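Local structure of CRISPR-associated endoribonuclease Cas6 1 (Methanocaldococcus jannaschii DSM 2661, 5YI6) at residues Y21-Q24 with Y25-S29; S37-P40 with A41-K44; L162-N165 with L166-K169. The protein probably cleaves CRISPR transcripts into CRISPR RNAs as an RNA-binding endoribonuclease of the Cas6 family, serving antiviral defence. One frame throughout, in Å; residues are numbered along the deposited sequence.

Contact 1. Residues Y21-Q24 with Y25-S29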
# COMPACT_ATOMS: atom_id res chain seq x y z
N TYR A 21 -7.48 6.96 13.50
CA TYR A 21 -7.55 5.57 13.05
C TYR A 21 -8.09 5.47 11.63
O TYR A 21 -7.72 4.55 10.90
CB TYR A 21 -8.47 4.75 13.97
CG TYR A 21 -7.86 4.56 15.33
CD1 TYR A 21 -6.62 3.94 15.46
CD2 TYR A 21 -8.53 4.98 16.48
CE1 TYR A 21 -6.03 3.77 16.71
CE2 TYR A 21 -7.95 4.80 17.74
CZ TYR A 21 -6.70 4.20 17.83
OH TYR A 21 -6.09 4.00 19.06
N ASN A 22 -8.97 6.39 11.24
CA ASN A 22 -9.57 6.30 9.92
C ASN A 22 -8.80 7.09 8.87
O ASN A 22 -9.37 7.45 7.84
CB ASN A 22 -11.04 6.74 9.98
CG ASN A 22 -11.21 8.24 10.20
OD1 ASN A 22 -10.25 8.95 10.48
ND2 ASN A 22 -12.44 8.71 10.07
N HIS A 23 -7.50 7.34 9.10
CA HIS A 23 -6.79 8.23 8.19
C HIS A 23 -6.57 7.65 6.79
O HIS A 23 -6.24 8.42 5.90
CB HIS A 23 -5.41 8.63 8.75
CG HIS A 23 -4.39 7.55 8.68
ND1 HIS A 23 -4.18 6.66 9.72
CD2 HIS A 23 -3.49 7.22 7.73
CE1 HIS A 23 -3.22 5.82 9.39
NE2 HIS A 23 -2.79 6.13 8.18
N GLN A 24 -6.65 6.33 6.61
CA GLN A 24 -6.19 5.77 5.32
C GLN A 24 -6.94 6.41 4.15
O GLN A 24 -6.35 6.71 3.11
CB GLN A 24 -6.36 4.25 5.29
CG GLN A 24 -5.55 3.54 4.14
CD GLN A 24 -6.16 3.69 2.77
OE1 GLN A 24 -7.40 3.82 2.62
NE2 GLN A 24 -5.29 3.66 1.73
N TYR A 25 -8.26 6.59 4.29
CA TYR A 25 -9.06 7.16 3.21
C TYR A 25 -8.56 8.55 2.80
O TYR A 25 -8.45 8.87 1.58
CB TYR A 25 -10.51 7.20 3.67
CG TYR A 25 -11.48 7.86 2.73
CD1 TYR A 25 -11.91 7.20 1.59
CD2 TYR A 25 -11.97 9.14 2.99
CE1 TYR A 25 -12.82 7.79 0.73
CE2 TYR A 25 -12.89 9.74 2.14
CZ TYR A 25 -13.30 9.06 1.00
OH TYR A 25 -14.21 9.61 0.13
N TYR A 26 -8.22 9.38 3.79
CA TYR A 26 -7.71 10.73 3.52
C TYR A 26 -6.29 10.71 3.00
O TYR A 26 -5.92 11.56 2.17
CB TYR A 26 -7.79 11.58 4.80
CG TYR A 26 -9.21 11.57 5.29
CD1 TYR A 26 -10.15 12.40 4.70
CD2 TYR A 26 -9.62 10.70 6.30
CE1 TYR A 26 -11.47 12.38 5.12
CE2 TYR A 26 -10.95 10.68 6.72
CZ TYR A 26 -11.86 11.53 6.12
OH TYR A 26 -13.17 11.52 6.52
N LEU A 27 -5.49 9.75 3.47
CA LEU A 27 -4.15 9.57 2.93
C LEU A 27 -4.21 9.21 1.45
O LEU A 27 -3.51 9.80 0.62
CB LEU A 27 -3.44 8.45 3.73
CG LEU A 27 -2.12 7.94 3.16
CD1 LEU A 27 -1.02 9.07 3.15
CD2 LEU A 27 -1.62 6.72 3.97
N ALA A 28 -5.08 8.26 1.10
CA ALA A 28 -5.22 7.83 -0.29
C ALA A 28 -5.62 8.99 -1.16
O ALA A 28 -5.09 9.17 -2.26
CB ALA A 28 -6.28 6.71 -0.41
N SER A 29 -6.60 9.79 -0.69
CA SER A 29 -6.99 10.99 -1.43
C SER A 29 -5.80 11.96 -1.60
O SER A 29 -5.60 12.53 -2.67
CB SER A 29 -8.15 11.69 -0.69
OG SER A 29 -8.47 12.92 -1.31
O HOH W 1 -13.27 11.87 9.82
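The ring of Y26 meets the carbonyls of N22 and H23 at one edge, near its plane, with Y26 CD2 3.6 Å from N22 O. Over one face stands Y25, whose CD2 is 3.8 Å above the ring plane of Y26, close to the ring centre. Y26 CE1 lies at the edge of the Y25 ring and in its plane. The amide of N22 is turned 59° from the Y26 ring. One water joins the two polar ends: it accepts from N22 ND2 at 3.3 Å and makes a weak bond with Y26 OH. This is the first turn of helix 23-35, the first helix of the N-terminal ferredoxin-like (RAMP) domain. Here L27 N donates to H23 O (2.9 Å) and A28 N to Q24 O (2.8 Å). With CG between the backbone N and the carbonyl carbon (chi1 74°), the H23 ring presents its edge to L27 CB, 4.2 Å from H23 CD2. The two side chains point the same way. H23 ND1 bonds to P20 O and NE2 accepts from L60 N, which fixes the ring's rotation. Q24 bends at chi2, which carries NE2 to 3.9 Å from A28 CB; NE2 also bonds to M232 O.

Contact 2. Residues S37-P40 with A41-K44. With PO4 (phosphate ion), chain I.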
# COMPACT_ATOMS: atom_id res chain seq x y z
N SER A 37 -1.75 16.37 -9.61
CA SER A 37 -1.68 17.81 -9.39
C SER A 37 -1.20 18.57 -10.64
O SER A 37 -0.34 18.12 -11.39
CB SER A 37 -0.71 18.09 -8.22
OG SER A 37 -0.55 19.49 -8.05
N ALA A 38 -1.73 19.79 -10.81
CA ALA A 38 -1.23 20.70 -11.83
C ALA A 38 0.05 21.39 -11.39
O ALA A 38 0.70 22.04 -12.22
CB ALA A 38 -2.28 21.76 -12.18
N ASN A 39 0.42 21.29 -10.11
CA ASN A 39 1.69 21.82 -9.66
C ASN A 39 2.80 21.31 -10.57
O ASN A 39 2.93 20.09 -10.77
CB ASN A 39 1.94 21.39 -8.21
CG ASN A 39 3.22 21.98 -7.62
OD1 ASN A 39 4.09 22.45 -8.33
ND2 ASN A 39 3.33 21.90 -6.29
N PRO A 40 3.62 22.19 -11.15
CA PRO A 40 4.71 21.72 -12.01
C PRO A 40 5.69 20.79 -11.31
O PRO A 40 6.37 20.02 -12.00
CB PRO A 40 5.40 23.02 -12.46
CG PRO A 40 4.36 24.06 -12.34
CD PRO A 40 3.38 23.64 -11.30
N ALA A 41 5.75 20.81 -9.98
CA ALA A 41 6.58 19.83 -9.27
C ALA A 41 6.17 18.40 -9.62
O ALA A 41 7.02 17.50 -9.58
CB ALA A 41 6.48 20.05 -7.75
N TYR A 42 4.90 18.17 -9.95
CA TYR A 42 4.43 16.84 -10.32
C TYR A 42 4.11 16.71 -11.79
O TYR A 42 4.33 15.64 -12.37
CB TYR A 42 3.17 16.48 -9.52
CG TYR A 42 3.41 16.52 -8.01
CD1 TYR A 42 4.04 15.46 -7.37
CD2 TYR A 42 2.97 17.61 -7.24
CE1 TYR A 42 4.25 15.47 -5.97
CE2 TYR A 42 3.19 17.63 -5.82
CZ TYR A 42 3.81 16.56 -5.21
OH TYR A 42 4.04 16.58 -3.83
N ALA A 43 3.61 17.78 -12.39
CA ALA A 43 2.99 17.71 -13.71
C ALA A 43 3.95 17.15 -14.75
O ALA A 43 3.62 16.19 -15.45
CB ALA A 43 2.49 19.10 -14.10
N LYS A 44 5.14 17.73 -14.87
CA LYS A 44 6.07 17.23 -15.88
C LYS A 44 6.54 15.82 -15.54
O LYS A 44 6.54 14.92 -16.40
CB LYS A 44 7.25 18.19 -16.02
CG LYS A 44 7.07 19.52 -15.26
CD LYS A 44 8.35 20.38 -15.37
CE LYS A 44 8.29 21.67 -14.57
NZ LYS A 44 9.08 21.56 -13.30
P PO4 I . -1.86 19.65 -4.02
O1 PO4 I . -2.32 18.20 -4.08
O2 PO4 I . -3.05 20.55 -4.27
O3 PO4 I . -0.81 19.94 -5.08
O4 PO4 I . -1.30 19.94 -2.64
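N39 holds CG anti to its own backbone N (chi1 -177°), which brings OD1 to the backbone N of A41. N39 OD1 accepts from A41 N at 2.9 Å in a nearly straight bond (N-H...O angle 168°). The donor lies well above the amide plane, not on a lone pair. In S37 it is OG that stands opposite the backbone N (chi1 176°). From there S37 OG accepts from N39 N at 2.9 Å and donates to O3 of the phosphate ion at 3.0 Å. This phosphate, probably from the crystallisation liquor, has K34 NZ as a second partner. The backbone O of N39 takes two donors. A43 N approaches in the carbonyl plane, and Y42 N comes from above it.

The Y42 ring packs against S37 and N39. N39 CB touches its edge near the ring plane, and S37 CB comes obliquely, 3.8 Å from Y42 CD2. Y42 OH bonds to D101 OD2, and the ring rests on F94 and L98 of helix 88-101. K44 folds back along P40. K44 CE is 3.8 Å from P40 CB, and K44 NZ makes a weak bond to P40 O. The side chain of K44 is about 6 Å from that of H47, the proton donor by similarity. The side-chain-to-backbone bonds of S37 and N39 form an ST turn followed by an N-cap, before the short, weakly bonded helix 40-43.

Contact 3. Residues L162-N165 with L166-K169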
# COMPACT_ATOMS: atom_id res chain seq x y z
N LEU A 162 -5.93 -14.73 -4.23
CA LEU A 162 -4.75 -13.89 -3.96
C LEU A 162 -3.60 -14.25 -4.91
O LEU A 162 -2.94 -13.35 -5.48
CB LEU A 162 -4.32 -14.07 -2.49
CG LEU A 162 -3.24 -13.04 -2.05
CD1 LEU A 162 -3.91 -11.64 -1.99
CD2 LEU A 162 -2.64 -13.40 -0.70
N LYS A 163 -3.35 -15.55 -5.11
CA LYS A 163 -2.29 -15.96 -6.04
C LYS A 163 -2.59 -15.50 -7.47
O LYS A 163 -1.72 -14.98 -8.17
CB LYS A 163 -2.12 -17.48 -5.99
CG LYS A 163 -1.49 -17.97 -4.66
CD LYS A 163 -1.45 -19.49 -4.59
CE LYS A 163 -0.81 -20.07 -5.83
NZ LYS A 163 -0.64 -21.53 -5.66
N ASN A 164 -3.81 -15.73 -7.93
CA ASN A 164 -4.14 -15.42 -9.32
C ASN A 164 -4.16 -13.92 -9.55
O ASN A 164 -3.78 -13.46 -10.63
CB ASN A 164 -5.47 -16.05 -9.71
CG ASN A 164 -5.35 -17.55 -9.85
OD1 ASN A 164 -4.28 -18.04 -10.23
ND2 ASN A 164 -6.43 -18.28 -9.57
N ASN A 165 -4.58 -13.15 -8.56
CA ASN A 165 -4.45 -11.71 -8.69
C ASN A 165 -2.99 -11.33 -8.93
O ASN A 165 -2.69 -10.53 -9.84
CB ASN A 165 -4.98 -11.01 -7.43
CG ASN A 165 -4.57 -9.55 -7.40
OD1 ASN A 165 -3.47 -9.21 -6.95
ND2 ASN A 165 -5.44 -8.70 -7.91
N LEU A 166 -2.06 -11.90 -8.14
CA LEU A 166 -0.66 -11.51 -8.30
C LEU A 166 -0.13 -11.91 -9.67
O LEU A 166 0.58 -11.14 -10.31
CB LEU A 166 0.22 -12.12 -7.20
CG LEU A 166 1.61 -11.44 -7.08
CD1 LEU A 166 1.42 -9.99 -6.66
CD2 LEU A 166 2.53 -12.18 -6.10
N LYS A 167 -0.47 -13.13 -10.12
CA LYS A 167 0.02 -13.58 -11.42
C LYS A 167 -0.55 -12.73 -12.56
O LYS A 167 0.18 -12.36 -13.50
CB LYS A 167 -0.34 -15.06 -11.61
CG LYS A 167 0.38 -15.98 -10.58
CD LYS A 167 -0.13 -17.43 -10.68
CE LYS A 167 0.66 -18.39 -9.79
NZ LYS A 167 0.07 -19.77 -9.74
N LYS A 168 -1.84 -12.38 -12.48
CA LYS A 168 -2.41 -11.53 -13.53
C LYS A 168 -1.79 -10.14 -13.53
O LYS A 168 -1.54 -9.57 -14.60
CB LYS A 168 -3.92 -11.44 -13.33
CG LYS A 168 -4.66 -12.74 -13.64
CD LYS A 168 -6.15 -12.60 -13.36
CE LYS A 168 -6.85 -13.95 -13.33
NZ LYS A 168 -8.11 -13.89 -12.51
N LYS A 169 -1.55 -9.57 -12.35
CA LYS A 169 -0.89 -8.26 -12.26
C LYS A 169 0.51 -8.32 -12.80
O LYS A 169 0.97 -7.39 -13.46
CB LYS A 169 -0.84 -7.75 -10.79
CG LYS A 169 -2.13 -7.24 -10.25
CD LYS A 169 -1.88 -6.42 -8.91
CE LYS A 169 -0.95 -7.19 -7.96
NZ LYS A 169 -1.36 -6.93 -6.51
O HOH W 2 -2.60 -19.68 -8.88
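L162 to K169 form a continuous piece of alpha-helix, and each backbone N of 166-169 donates to the carbonyl four residues earlier. The bond from L166 N to L162 O is the longest of the four at 3.2 Å; K168 N to N164 O measures 2.9 Å. K167 N meets K163 O in the carbonyl plane, while the other three donors are tilted from theirs.

At the side chains, N165 OD1 accepts from K169 NZ at 3.1 Å, and here the donor lies in the amide plane. K169 reaches it by bending at chi3 (-46°) and chi4, so that its chain folds back across the asparagine. The ammonium also bonds to G225 O, G227 O and N230 OD1, which ties helix 158-174, the first helix of the C-terminal ferredoxin-like domain, to the glycine-rich loop that Cas6 proteins carry near their C-terminus. L166 faces inward, against F182, L217, F220 and F226.

On another side, K163 and K167 run side by side, pointing the same way, with their NZ atoms 4.5 Å apart. The salt bridge of K163 to E183 probably offsets part of the charge; K167 NZ is held by N181 OD1. A water donates to N164 OD1 at 2.7 Å and accepts from K167 NZ at 2.8 Å. K168 lays its CG 3.2 Å from N164 O.

How the contacts relate
The contacts follow one another along the chain. Contacts 1 and 2 belong to the N-terminal domain, contact 1 at the start of helix 23-35 and contact 2 where a loop leads into helix 40-43; their centres are about 22 Å apart and their nearest atoms about 9 Å. Contact 3 lies on helix 158-174 of the C-terminal domain. Its centre is about 26 Å from the centre of contact 1, on the opposite side of the chain's centre, and about 32 Å from that of contact 2. No two contacts touch. Contacts 1 and 3 both bond to the glycine-rich loop between helix 215-224 and strand 237-240. Helix 23-35 also carries Y32, the proton acceptor by similarity, and H47 follows contact 2.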